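Local coordinates for Tol-Pal system protein TolB (Acinetobacter baumannii, PDB 7MX5) that probably takes part in the Tol-Pal system as its periplasmic component, acting in outer membrane invagination during cell division and in maintaining outer membrane integrity, at residues L347-S352 with R393-A398; A137-N142 with L173-T178; I341-S346 with V360-R365. All blocks are in the same frame, centred on the assembly; numbering follows the deposited sequence.

Interaction 1. Residues L347-S352 with R393-A398; sequences LDESPS and REPAWA
Glu349 and Arg393 carry the charged part of this contact. The carboxylate and guanidinium planes lie 24° apart, and NH2 of Arg393 donates to OE1 of Glu349 over 2.6 Å, close to its own guanidinium plane but from above the carboxylate plane. NE of Arg393 adds weak bonds to both oxygens of Glu349. The bends at chi2 and chi3 of Arg393 fold its chain back toward the loop.

Two backbone N-H groups of strand 391-397 end on side chains of 347-352. N of Glu394 points at OE2 of Glu349; the modelled 2.4 Å is too short to trust as a length. Further on, N of Trp397 donates to OG of Ser352 over 3.0 Å at 158°. The carboxylate of Glu394 is taken by the hydroxyl of Ser174, OE2 to OG.

The apolar part is Leu347, whose CD2 lies 4.0 Å above the guanidinium plane of Arg393, over its centre, while CD1 comes within 3.4 Å of NE.

The two segments run nearly side by side, their end-to-end directions 14° apart. Together they form a join between neighbouring blades of a beta-propeller: the approach to inner strand 352-353 of one lies against inner strand 391-397 of the next.

Interaction 2. Residues A137-N142 with L173-T178; sequences AYVLRN and LSPAWT
NE1 of Trp177 lies 3.6 Å from CB of Ala137 and makes a weak hydrogen bond to the carbonyl oxygen of Ala396, a residue of the strand paired with 135-141. The backbone N of Ala137 sits in the ring plane, at the indole edge. CG of Trp177 is anti to its carbonyl carbon (chi1 -80°), and the end of the side chain comes closer to strand 135-141 than its first bond suggests.

Pro175 supplies the middle of the contact. Its CB meets CB of Ala137 at 4.1 Å, and its CG meets CG2 of Val139 at 3.7 Å. That methyl is anti to the carbonyl carbon of Val139, with CG1 anti to the backbone N (chi1 179°). At the far end, the extended chain of Arg141 carries NH2 to within 3.5 Å of CD2 of Leu173, the two side chains crossing at about a right angle. The same NH2 has a long, weak ion pair with Glu394.

The strands run antiparallel, 162° between their directions, but with axes 7.2 Å apart at closest they belong to separate sheets, 172-177 being the innermost strand of its blade. Between the two segments the chemistry is van der Waals packing of alanine, valine, proline and indole, with the guanidinium NH2 of Arg141 beside a leucine methyl, and the polar ends of Trp177 and Arg141 have weak polar partners on strand 391-397.

Interaction 3. Residues I341-S346 with V360-R365; sequences ILTPTS and VVYATR
Strands 341-344 and 360-365 run in roughly the same direction, 35° apart, and the segments converge along their length, from 9.8 Å between CA of Leu342 and CA of Val360 to 4.9 Å between CA of Ser346 and CA of Thr364. At the wide end the gap is bridged by apolar branches: CD2 of Leu342 meets CG1 of Val360 at 3.6 Å, the two side chains passing alongside with opposite sense.

Next comes Tyr362, which reaches across to Thr343 tip to tip. CG2 of Thr343 lies 3.2 Å from OH of Tyr362, a close approach, and also touches CZ. The tyrosine CG occupies the crowded position between its backbone N and carbonyl carbon (chi1 62°), which starts the ring off toward Thr343. Thr343 and Leu342 both face Val329 in a classic beta bulge on the edge strand of their blade, and the contact as a whole joins this outermost strand, 339-344, to the second strand of the following propeller blade. Val329 also touches the Tyr362 side chain, and Met375 packs against Thr343 from the other sheet.

From Thr345 on, polar groups take over. OG1 of Thr345 donates to a water at 2.7 Å, and this water in turn donates to the carbonyl oxygen of Ala363 at 2.8 Å, linking the two segments through solvent. N of Ser346 donates directly to OG1 of Thr364 over 3.3 Å at 145°. The hydroxyl of Ser346 has two weak options, OG1 of Thr364 and the carbonyl oxygen of Arg365, and its single proton is not settled between them. Arg365 sends its guanidinium on to a salt bridge with Glu391, while its CB stays beside Ser346.

In the fold
All three contacts join neighbouring blades of the six-bladed beta-propeller: interactions 1 and 2 flank the closing blade, and interaction 3 is at the preceding blade junction. Interactions 1 and 2 have centres 8 Å apart and share one sheet, where C-terminal strand 391-397 pairs with 135-141; an Ala396 to Ala137 backbone bond links them. Interaction 3, its centre 9 Å from that of interaction 1, shares the blade of strands 352-353 and 359-366 with it. Interactions 2 and 3 are about 17 Å apart between centres and do not touch. Along the chain, interaction 2 closes before the others open, while the segments of 1 and 3 alternate. The closing blade is thus packed against the blades before and after it.

Interaction 1. Residues L347-S352 with R393-A398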
ATOM      1  N   LEU A 347      -1.795 -16.437   4.237  1.00 37.82           N
ATOM      2  CA  LEU A 347      -2.284 -15.829   5.466  1.00 43.91           C
ATOM      3  C   LEU A 347      -3.686 -15.279   5.254  1.00 46.49           C
ATOM      4  O   LEU A 347      -3.938 -14.566   4.278  1.00 50.20           O
ATOM      5  CB  LEU A 347      -1.347 -14.712   5.934  1.00 42.58           C
ATOM      6  CG  LEU A 347       0.085 -15.146   6.249  1.00 32.17           C
ATOM      7  CD1 LEU A 347       0.962 -13.939   6.531  1.00 27.67           C
ATOM      8  CD2 LEU A 347       0.100 -16.114   7.420  1.00 31.82           C
ATOM      9  N   ASP A 348      -4.593 -15.616   6.172  1.00 42.97           N
ATOM     10  CA  ASP A 348      -5.935 -15.038   6.199  1.00 39.31           C
ATOM     11  C   ASP A 348      -5.823 -13.655   6.836  1.00 37.09           C
ATOM     12  O   ASP A 348      -6.114 -13.443   8.016  1.00 44.68           O
ATOM     13  CB  ASP A 348      -6.896 -15.947   6.956  1.00 36.46           C
ATOM     14  CG  ASP A 348      -8.284 -15.354   7.088  1.00 41.80           C
ATOM     15  OD1 ASP A 348      -8.746 -14.698   6.131  1.00 39.58           O
ATOM     16  OD2 ASP A 348      -8.917 -15.549   8.147  1.00 46.73           O
ATOM     17  N   GLU A 349      -5.376 -12.696   6.026  1.00 34.66           N
ATOM     18  CA  GLU A 349      -5.031 -11.368   6.507  1.00 37.50           C
ATOM     19  C   GLU A 349      -5.440 -10.333   5.469  1.00 39.64           C
ATOM     20  O   GLU A 349      -5.439 -10.603   4.266  1.00 36.62           O
ATOM     21  CB  GLU A 349      -3.529 -11.270   6.809  1.00 36.53           C
ATOM     22  CG  GLU A 349      -3.107 -10.046   7.599  1.00 33.18           C
ATOM     23  CD  GLU A 349      -1.881 -10.312   8.452  1.00 39.39           C
ATOM     24  OE1 GLU A 349      -2.013 -10.995   9.489  1.00 33.98           O
ATOM     25  OE2 GLU A 349      -0.784  -9.851   8.078  1.00 41.84           O
ATOM     26  N   SER A 350      -5.777  -9.142   5.948  1.00 40.25           N
ATOM     27  CA  SER A 350      -6.324  -8.111   5.074  1.00 37.79           C
ATOM     28  C   SER A 350      -5.265  -7.603   4.101  1.00 39.30           C
ATOM     29  O   SER A 350      -4.129  -7.336   4.511  1.00 34.02           O
ATOM     30  CB  SER A 350      -6.866  -6.951   5.905  1.00 33.87           C
ATOM     31  OG  SER A 350      -7.929  -6.296   5.234  1.00 44.09           O
ATOM     32  N   PRO A 351      -5.588  -7.460   2.823  1.00 34.58           N
ATOM     33  CA  PRO A 351      -4.700  -6.762   1.891  1.00 33.33           C
ATOM     34  C   PRO A 351      -4.882  -5.255   2.041  1.00 35.70           C
ATOM     35  O   PRO A 351      -5.652  -4.776   2.871  1.00 34.63           O
ATOM     36  CB  PRO A 351      -5.159  -7.255   0.511  1.00 38.27           C
ATOM     37  CG  PRO A 351      -6.369  -8.138   0.750  1.00 28.13           C
ATOM     38  CD  PRO A 351      -6.809  -7.948   2.164  1.00 37.13           C
ATOM     39  N   SER A 352      -4.155  -4.503   1.216  1.00 34.80           N
ATOM     40  CA  SER A 352      -4.219  -3.049   1.275  1.00 29.78           C
ATOM     41  C   SER A 352      -3.996  -2.474  -0.114  1.00 33.58           C
ATOM     42  O   SER A 352      -2.996  -2.788  -0.766  1.00 32.67           O
ATOM     43  CB  SER A 352      -3.183  -2.490   2.258  1.00 37.17           C
ATOM     44  OG  SER A 352      -3.548  -1.196   2.704  1.00 35.69           O
ATOM     45  N   ARG A 393       3.836  -8.841   8.626  1.00 34.21           N
ATOM     46  CA  ARG A 393       2.398  -9.041   8.719  1.00 39.75           C
ATOM     47  C   ARG A 393       1.672  -7.704   8.715  1.00 30.07           C
ATOM     48  O   ARG A 393       2.229  -6.664   9.079  1.00 33.05           O
ATOM     49  CB  ARG A 393       2.016  -9.826   9.983  1.00 36.96           C
ATOM     50  CG  ARG A 393       2.852 -11.070  10.227  1.00 46.96           C
ATOM     51  CD  ARG A 393       2.295 -12.253   9.461  1.00 33.85           C
ATOM     52  NE  ARG A 393       0.845 -12.337   9.583  1.00 36.86           N
ATOM     53  CZ  ARG A 393       0.208 -13.244  10.311  1.00 49.42           C
ATOM     54  NH1 ARG A 393       0.866 -14.169  10.991  1.00 48.53           N
ATOM     55  NH2 ARG A 393      -1.120 -13.223  10.356  1.00 48.16           N
ATOM     56  N   GLU A 394       0.408  -7.756   8.293  1.00 33.62           N
ATOM     57  CA  GLU A 394      -0.563  -6.670   8.380  1.00 28.37           C
ATOM     58  C   GLU A 394      -0.054  -5.376   7.753  1.00 31.33           C
ATOM     59  O   GLU A 394       0.153  -4.385   8.466  1.00 32.59           O
ATOM     60  CB  GLU A 394      -0.945  -6.434   9.842  1.00 35.50           C
ATOM     61  CG  GLU A 394      -2.131  -7.263  10.308  1.00 37.67           C
ATOM     62  CD  GLU A 394      -2.228  -7.354  11.819  1.00 43.67           C
ATOM     63  OE1 GLU A 394      -1.180  -7.249  12.493  1.00 33.06           O
ATOM     64  OE2 GLU A 394      -3.352  -7.529  12.335  1.00 39.78           O
ATOM     65  N   PRO A 395       0.146  -5.334   6.439  1.00 27.99           N
ATOM     66  CA  PRO A 395       0.563  -4.084   5.799  1.00 31.55           C
ATOM     67  C   PRO A 395      -0.602  -3.119   5.642  1.00 26.80           C
ATOM     68  O   PRO A 395      -1.772  -3.505   5.613  1.00 35.96           O
ATOM     69  CB  PRO A 395       1.083  -4.547   4.434  1.00 41.19           C
ATOM     70  CG  PRO A 395       0.276  -5.761   4.138  1.00 33.97           C
ATOM     71  CD  PRO A 395       0.022  -6.434   5.466  1.00 32.88           C
ATOM     72  N   ALA A 396      -0.256  -1.837   5.542  1.00 31.16           N
ATOM     73  CA  ALA A 396      -1.254  -0.787   5.356  1.00 32.81           C
ATOM     74  C   ALA A 396      -0.628   0.323   4.524  1.00 37.53           C
ATOM     75  O   ALA A 396       0.217   1.072   5.023  1.00 31.38           O
ATOM     76  CB  ALA A 396      -1.753  -0.254   6.697  1.00 27.82           C
ATOM     77  N   TRP A 397      -1.040   0.421   3.262  1.00 34.44           N
ATOM     78  CA  TRP A 397      -0.529   1.459   2.377  1.00 30.24           C
ATOM     79  C   TRP A 397      -1.087   2.816   2.786  1.00 34.51           C
ATOM     80  O   TRP A 397      -2.302   2.981   2.927  1.00 32.05           O
ATOM     81  CB  TRP A 397      -0.902   1.146   0.929  1.00 36.25           C
ATOM     82  CG  TRP A 397       0.099   1.615  -0.085  1.00 42.53           C
ATOM     83  CD1 TRP A 397       0.662   2.857  -0.169  1.00 33.78           C
ATOM     84  CD2 TRP A 397       0.646   0.852  -1.167  1.00 33.04           C
ATOM     85  NE1 TRP A 397       1.528   2.911  -1.234  1.00 39.40           N
ATOM     86  CE2 TRP A 397       1.537   1.693  -1.864  1.00 36.20           C
ATOM     87  CE3 TRP A 397       0.471  -0.461  -1.614  1.00 32.94           C
ATOM     88  CZ2 TRP A 397       2.250   1.264  -2.981  1.00 43.39           C
ATOM     89  CZ3 TRP A 397       1.180  -0.886  -2.723  1.00 33.36           C
ATOM     90  CH2 TRP A 397       2.059  -0.026  -3.394  1.00 39.76           C
ATOM     91  N   ALA A 398      -0.198   3.788   2.978  1.00 29.60           N
ATOM     92  CA  ALA A 398      -0.632   5.119   3.373  1.00 40.29           C
ATOM     93  C   ALA A 398      -1.444   5.763   2.251  1.00 39.55           C
ATOM     94  O   ALA A 398      -1.060   5.685   1.081  1.00 35.15           O
ATOM     95  CB  ALA A 398       0.567   5.998   3.722  1.00 31.73           C
TER

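Interaction 2. Residues A137-N142 with L173-T178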
ATOM      1  N   ALA A 137       3.080   0.825   6.078  1.00 34.86           N
ATOM      2  CA  ALA A 137       3.298   0.373   7.443  1.00 35.26           C
ATOM      3  C   ALA A 137       3.175  -1.142   7.522  1.00 32.60           C
ATOM      4  O   ALA A 137       2.413  -1.762   6.776  1.00 37.28           O
ATOM      5  CB  ALA A 137       2.302   1.029   8.397  1.00 34.64           C
ATOM      6  N   TYR A 138       3.932  -1.736   8.440  1.00 31.88           N
ATOM      7  CA  TYR A 138       3.944  -3.182   8.605  1.00 35.29           C
ATOM      8  C   TYR A 138       4.446  -3.507  10.004  1.00 33.67           C
ATOM      9  O   TYR A 138       5.016  -2.660  10.694  1.00 31.93           O
ATOM     10  CB  TYR A 138       4.810  -3.858   7.536  1.00 35.20           C
ATOM     11  CG  TYR A 138       6.220  -3.315   7.456  1.00 40.29           C
ATOM     12  CD1 TYR A 138       6.520  -2.223   6.651  1.00 38.64           C
ATOM     13  CD2 TYR A 138       7.250  -3.892   8.187  1.00 42.93           C
ATOM     14  CE1 TYR A 138       7.807  -1.722   6.578  1.00 39.62           C
ATOM     15  CE2 TYR A 138       8.539  -3.400   8.117  1.00 35.79           C
ATOM     16  CZ  TYR A 138       8.811  -2.315   7.313  1.00 39.17           C
ATOM     17  OH  TYR A 138      10.094  -1.821   7.243  1.00 37.38           O
ATOM     18  N   VAL A 139       4.228  -4.754  10.415  1.00 29.03           N
ATOM     19  CA  VAL A 139       4.645  -5.240  11.724  1.00 37.33           C
ATOM     20  C   VAL A 139       5.579  -6.423  11.518  1.00 42.63           C
ATOM     21  O   VAL A 139       5.171  -7.456  10.973  1.00 40.29           O
ATOM     22  CB  VAL A 139       3.449  -5.641  12.600  1.00 34.39           C
ATOM     23  CG1 VAL A 139       3.935  -6.161  13.945  1.00 31.40           C
ATOM     24  CG2 VAL A 139       2.509  -4.463  12.788  1.00 38.28           C
ATOM     25  N   LEU A 140       6.827  -6.271  11.952  1.00 38.38           N
ATOM     26  CA  LEU A 140       7.801  -7.352  11.905  1.00 38.06           C
ATOM     27  C   LEU A 140       7.674  -8.200  13.163  1.00 41.17           C
ATOM     28  O   LEU A 140       7.743  -7.679  14.282  1.00 40.72           O
ATOM     29  CB  LEU A 140       9.222  -6.800  11.780  1.00 34.90           C
ATOM     30  CG  LEU A 140       9.560  -6.063  10.483  1.00 50.27           C
ATOM     31  CD1 LEU A 140      10.961  -5.476  10.550  1.00 45.61           C
ATOM     32  CD2 LEU A 140       9.424  -6.994   9.290  1.00 44.07           C
ATOM     33  N   ARG A 141       7.484  -9.503  12.978  1.00 39.56           N
ATOM     34  CA  ARG A 141       7.367 -10.451  14.078  1.00 32.23           C
ATOM     35  C   ARG A 141       8.586 -11.361  14.072  1.00 42.83           C
ATOM     36  O   ARG A 141       8.840 -12.057  13.082  1.00 32.66           O
ATOM     37  CB  ARG A 141       6.084 -11.273  13.965  1.00 40.81           C
ATOM     38  CG  ARG A 141       4.813 -10.444  13.954  1.00 42.05           C
ATOM     39  CD  ARG A 141       3.586 -11.338  13.934  1.00 46.01           C
ATOM     40  NE  ARG A 141       2.351 -10.575  13.810  1.00 43.89           N
ATOM     41  CZ  ARG A 141       1.139 -11.114  13.780  1.00 37.53           C
ATOM     42  NH1 ARG A 141       0.963 -12.421  13.869  1.00 44.63           N
ATOM     43  NH2 ARG A 141       0.080 -10.320  13.657  1.00 45.50           N
ATOM     44  N   ASN A 142       9.335 -11.355  15.172  1.00 41.60           N
ATOM     45  CA  ASN A 142      10.539 -12.173  15.302  1.00 35.20           C
ATOM     46  C   ASN A 142      10.604 -12.741  16.714  1.00 45.43           C
ATOM     47  O   ASN A 142      11.061 -12.057  17.645  1.00 44.41           O
ATOM     48  CB  ASN A 142      11.796 -11.369  14.981  1.00 38.31           C
ATOM     49  CG  ASN A 142      12.974 -12.250  14.614  1.00 51.13           C
ATOM     50  OD1 ASN A 142      12.932 -13.468  14.792  1.00 56.80           O
ATOM     51  ND2 ASN A 142      14.034 -11.638  14.106  1.00 41.09           N
ATOM     52  N   LEU A 173      -0.556  -5.137  16.672  1.00 28.98           N
ATOM     53  CA  LEU A 173      -1.423  -5.625  15.611  1.00 30.96           C
ATOM     54  C   LEU A 173      -2.144  -4.480  14.914  1.00 43.13           C
ATOM     55  O   LEU A 173      -2.402  -3.428  15.504  1.00 42.52           O
ATOM     56  CB  LEU A 173      -2.466  -6.617  16.151  1.00 31.70           C
ATOM     57  CG  LEU A 173      -2.003  -7.642  17.188  1.00 39.61           C
ATOM     58  CD1 LEU A 173      -3.199  -8.277  17.877  1.00 33.95           C
ATOM     59  CD2 LEU A 173      -1.129  -8.703  16.540  1.00 39.67           C
ATOM     60  N   SER A 174      -2.460  -4.711  13.638  1.00 37.53           N
ATOM     61  CA  SER A 174      -3.369  -3.908  12.827  1.00 34.01           C
ATOM     62  C   SER A 174      -2.983  -2.435  12.765  1.00 31.58           C
ATOM     63  O   SER A 174      -3.664  -1.592  13.362  1.00 32.93           O
ATOM     64  CB  SER A 174      -4.797  -4.045  13.359  1.00 38.54           C
ATOM     65  OG  SER A 174      -5.182  -5.406  13.437  1.00 48.36           O
ATOM     66  N   PRO A 175      -1.917  -2.078  12.049  1.00 30.99           N
ATOM     67  CA  PRO A 175      -1.646  -0.654  11.806  1.00 38.46           C
ATOM     68  C   PRO A 175      -2.670  -0.082  10.836  1.00 35.76           C
ATOM     69  O   PRO A 175      -2.963  -0.680   9.798  1.00 41.70           O
ATOM     70  CB  PRO A 175      -0.232  -0.642  11.211  1.00 26.58           C
ATOM     71  CG  PRO A 175       0.252  -2.059  11.221  1.00 37.27           C
ATOM     72  CD  PRO A 175      -0.918  -2.958  11.422  1.00 40.01           C
ATOM     73  N   ALA A 176      -3.222   1.078  11.188  1.00 32.12           N
ATOM     74  CA  ALA A 176      -4.241   1.738  10.382  1.00 33.78           C
ATOM     75  C   ALA A 176      -3.849   3.191  10.170  1.00 40.77           C
ATOM     76  O   ALA A 176      -3.489   3.886  11.125  1.00 33.95           O
ATOM     77  CB  ALA A 176      -5.618   1.651  11.045  1.00 34.45           C
ATOM     78  N   TRP A 177      -3.930   3.646   8.923  1.00 37.39           N
ATOM     79  CA  TRP A 177      -3.502   4.988   8.558  1.00 38.59           C
ATOM     80  C   TRP A 177      -4.638   5.983   8.748  1.00 34.49           C
ATOM     81  O   TRP A 177      -5.779   5.717   8.357  1.00 40.06           O
ATOM     82  CB  TRP A 177      -3.018   5.018   7.108  1.00 35.03           C
ATOM     83  CG  TRP A 177      -1.629   4.503   6.926  1.00 34.89           C
ATOM     84  CD1 TRP A 177      -1.267   3.249   6.534  1.00 28.74           C
ATOM     85  CD2 TRP A 177      -0.411   5.228   7.128  1.00 36.21           C
ATOM     86  NE1 TRP A 177       0.102   3.147   6.479  1.00 36.12           N
ATOM     87  CE2 TRP A 177       0.651   4.348   6.840  1.00 33.81           C
ATOM     88  CE3 TRP A 177      -0.116   6.536   7.526  1.00 37.62           C
ATOM     89  CZ2 TRP A 177       1.986   4.734   6.936  1.00 39.13           C
ATOM     90  CZ3 TRP A 177       1.210   6.917   7.620  1.00 35.37           C
ATOM     91  CH2 TRP A 177       2.244   6.019   7.326  1.00 47.41           C
ATOM     92  N   THR A 178      -4.321   7.124   9.349  1.00 40.91           N
ATOM     93  CA  THR A 178      -5.279   8.209   9.445  1.00 32.96           C
ATOM     94  C   THR A 178      -5.519   8.804   8.054  1.00 38.07           C
ATOM     95  O   THR A 178      -4.645   8.732   7.185  1.00 32.17           O
ATOM     96  CB  THR A 178      -4.774   9.268  10.430  1.00 40.23           C
ATOM     97  OG1 THR A 178      -5.718   9.421  11.499  1.00 43.16           O
ATOM     98  CG2 THR A 178      -4.551  10.610   9.758  1.00 42.78           C
TER

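Interaction 3. Residues I341-S346 with V360-R365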
ATOM      1  N   ILE A 341      -9.677 -13.237  -9.083  1.00 34.24           N
ATOM      2  CA  ILE A 341      -8.678 -13.880  -8.236  1.00 47.31           C
ATOM      3  C   ILE A 341      -7.297 -13.432  -8.698  1.00 44.07           C
ATOM      4  O   ILE A 341      -6.934 -13.603  -9.866  1.00 47.62           O
ATOM      5  CB  ILE A 341      -8.809 -15.408  -8.280  1.00 54.54           C
ATOM      6  CG1 ILE A 341     -10.143 -15.844  -7.665  1.00 47.78           C
ATOM      7  CG2 ILE A 341      -7.635 -16.060  -7.561  1.00 50.25           C
ATOM      8  CD1 ILE A 341     -10.148 -17.262  -7.132  1.00 64.59           C
ATOM      9  N   LEU A 342      -6.525 -12.853  -7.780  1.00 35.19           N
ATOM     10  CA  LEU A 342      -5.224 -12.285  -8.112  1.00 45.28           C
ATOM     11  C   LEU A 342      -4.088 -13.287  -7.927  1.00 38.48           C
ATOM     12  O   LEU A 342      -3.264 -13.467  -8.829  1.00 45.44           O
ATOM     13  CB  LEU A 342      -4.967 -11.040  -7.258  1.00 43.43           C
ATOM     14  CG  LEU A 342      -4.251  -9.862  -7.918  1.00 47.42           C
ATOM     15  CD1 LEU A 342      -4.762  -9.649  -9.332  1.00 44.71           C
ATOM     16  CD2 LEU A 342      -4.435  -8.607  -7.083  1.00 30.25           C
ATOM     17  N   THR A 343      -4.036 -13.948  -6.771  1.00 37.33           N
ATOM     18  CA  THR A 343      -2.907 -14.796  -6.417  1.00 36.16           C
ATOM     19  C   THR A 343      -3.249 -15.648  -5.200  1.00 40.53           C
ATOM     20  O   THR A 343      -4.103 -15.259  -4.393  1.00 44.88           O
ATOM     21  CB  THR A 343      -1.673 -13.938  -6.125  1.00 45.22           C
ATOM     22  OG1 THR A 343      -0.578 -14.770  -5.721  1.00 43.69           O
ATOM     23  CG2 THR A 343      -1.977 -12.936  -5.020  1.00 29.31           C
ATOM     24  N   PRO A 344      -2.624 -16.810  -5.034  1.00 42.91           N
ATOM     25  CA  PRO A 344      -2.736 -17.523  -3.758  1.00 51.08           C
ATOM     26  C   PRO A 344      -1.979 -16.788  -2.662  1.00 41.24           C
ATOM     27  O   PRO A 344      -1.045 -16.024  -2.915  1.00 42.63           O
ATOM     28  CB  PRO A 344      -2.113 -18.896  -4.039  1.00 45.81           C
ATOM     29  CG  PRO A 344      -1.875 -18.961  -5.511  1.00 37.33           C
ATOM     30  CD  PRO A 344      -1.865 -17.569  -6.043  1.00 42.89           C
ATOM     31  N   THR A 345      -2.407 -17.024  -1.424  1.00 42.89           N
ATOM     32  CA  THR A 345      -1.771 -16.420  -0.264  1.00 42.24           C
ATOM     33  C   THR A 345      -1.792 -17.407   0.892  1.00 45.88           C
ATOM     34  O   THR A 345      -2.653 -18.289   0.963  1.00 50.83           O
ATOM     35  CB  THR A 345      -2.456 -15.108   0.147  1.00 41.96           C
ATOM     36  OG1 THR A 345      -1.831 -14.589   1.329  1.00 34.49           O
ATOM     37  CG2 THR A 345      -3.935 -15.334   0.415  1.00 32.52           C
ATOM     38  N   SER A 346      -0.830 -17.251   1.800  1.00 44.99           N
ATOM     39  CA  SER A 346      -0.662 -18.168   2.917  1.00 52.96           C
ATOM     40  C   SER A 346      -1.292 -17.668   4.209  1.00 49.20           C
ATOM     41  O   SER A 346      -1.325 -18.418   5.191  1.00 49.74           O
ATOM     42  CB  SER A 346       0.830 -18.439   3.158  1.00 49.02           C
ATOM     43  OG  SER A 346       1.466 -18.890   1.974  1.00 55.17           O
ATOM     44  N   VAL A 360      -1.577  -3.572  -4.944  1.00 28.41           N
ATOM     45  CA  VAL A 360      -2.128  -4.095  -3.698  1.00 29.65           C
ATOM     46  C   VAL A 360      -1.015  -4.822  -2.956  1.00 38.96           C
ATOM     47  O   VAL A 360      -0.234  -5.567  -3.556  1.00 36.16           O
ATOM     48  CB  VAL A 360      -3.343  -5.015  -3.952  1.00 29.12           C
ATOM     49  CG1 VAL A 360      -2.976  -6.151  -4.891  1.00 36.98           C
ATOM     50  CG2 VAL A 360      -3.891  -5.559  -2.640  1.00 39.06           C
ATOM     51  N   VAL A 361      -0.934  -4.588  -1.651  1.00 36.09           N
ATOM     52  CA  VAL A 361       0.068  -5.223  -0.804  1.00 27.73           C
ATOM     53  C   VAL A 361      -0.635  -6.186   0.142  1.00 30.63           C
ATOM     54  O   VAL A 361      -1.770  -5.954   0.575  1.00 30.44           O
ATOM     55  CB  VAL A 361       0.906  -4.181  -0.028  1.00 32.92           C
ATOM     56  CG1 VAL A 361       0.042  -3.423   0.970  1.00 23.83           C
ATOM     57  CG2 VAL A 361       2.090  -4.844   0.668  1.00 35.85           C
ATOM     58  N   TYR A 362       0.042  -7.291   0.444  1.00 23.43           N
ATOM     59  CA  TYR A 362      -0.501  -8.309   1.331  1.00 29.20           C
ATOM     60  C   TYR A 362       0.652  -9.108   1.916  1.00 32.19           C
ATOM     61  O   TYR A 362       1.769  -9.095   1.392  1.00 32.57           O
ATOM     62  CB  TYR A 362      -1.487  -9.229   0.599  1.00 28.05           C
ATOM     63  CG  TYR A 362      -0.873 -10.005  -0.546  1.00 28.91           C
ATOM     64  CD1 TYR A 362      -0.619  -9.394  -1.768  1.00 27.70           C
ATOM     65  CD2 TYR A 362      -0.547 -11.348  -0.405  1.00 38.43           C
ATOM     66  CE1 TYR A 362      -0.057 -10.099  -2.816  1.00 42.23           C
ATOM     67  CE2 TYR A 362       0.015 -12.060  -1.448  1.00 37.26           C
ATOM     68  CZ  TYR A 362       0.256 -11.430  -2.650  1.00 37.31           C
ATOM     69  OH  TYR A 362       0.818 -12.133  -3.691  1.00 48.25           O
ATOM     70  N   ALA A 363       0.366  -9.801   3.013  1.00 34.47           N
ATOM     71  CA  ALA A 363       1.353 -10.618   3.705  1.00 35.15           C
ATOM     72  C   ALA A 363       1.148 -12.082   3.345  1.00 35.94           C
ATOM     73  O   ALA A 363       0.020 -12.586   3.391  1.00 29.48           O
ATOM     74  CB  ALA A 363       1.257 -10.425   5.219  1.00 31.61           C
ATOM     75  N   THR A 364       2.235 -12.759   2.987  1.00 37.37           N
ATOM     76  CA  THR A 364       2.186 -14.167   2.614  1.00 38.83           C
ATOM     77  C   THR A 364       3.508 -14.816   3.007  1.00 36.40           C
ATOM     78  O   THR A 364       4.359 -14.193   3.649  1.00 33.38           O
ATOM     79  CB  THR A 364       1.890 -14.323   1.116  1.00 37.92           C
ATOM     80  OG1 THR A 364       1.872 -15.715   0.773  1.00 43.66           O
ATOM     81  CG2 THR A 364       2.949 -13.616   0.287  1.00 31.16           C
ATOM     82  N   ARG A 365       3.678 -16.078   2.619  1.00 42.83           N
ATOM     83  CA  ARG A 365       4.890 -16.831   2.920  1.00 42.46           C
ATOM     84  C   ARG A 365       5.339 -17.578   1.677  1.00 35.46           C
ATOM     85  O   ARG A 365       4.550 -18.303   1.063  1.00 55.02           O
ATOM     86  CB  ARG A 365       4.663 -17.819   4.072  1.00 39.92           C
ATOM     87  CG  ARG A 365       4.453 -17.164   5.427  1.00 38.86           C
ATOM     88  CD  ARG A 365       3.930 -18.166   6.443  1.00 52.90           C
ATOM     89  NE  ARG A 365       3.598 -17.532   7.714  1.00 61.82           N
ATOM     90  CZ  ARG A 365       3.166 -18.184   8.784  1.00 47.14           C
ATOM     91  NH1 ARG A 365       3.001 -19.497   8.775  1.00 50.72           N
ATOM     92  NH2 ARG A 365       2.892 -17.502   9.893  1.00 44.43           N
TER
HETATM   93  O   HOH W   1      -2.731 -12.461   2.681  1.00 29.91           O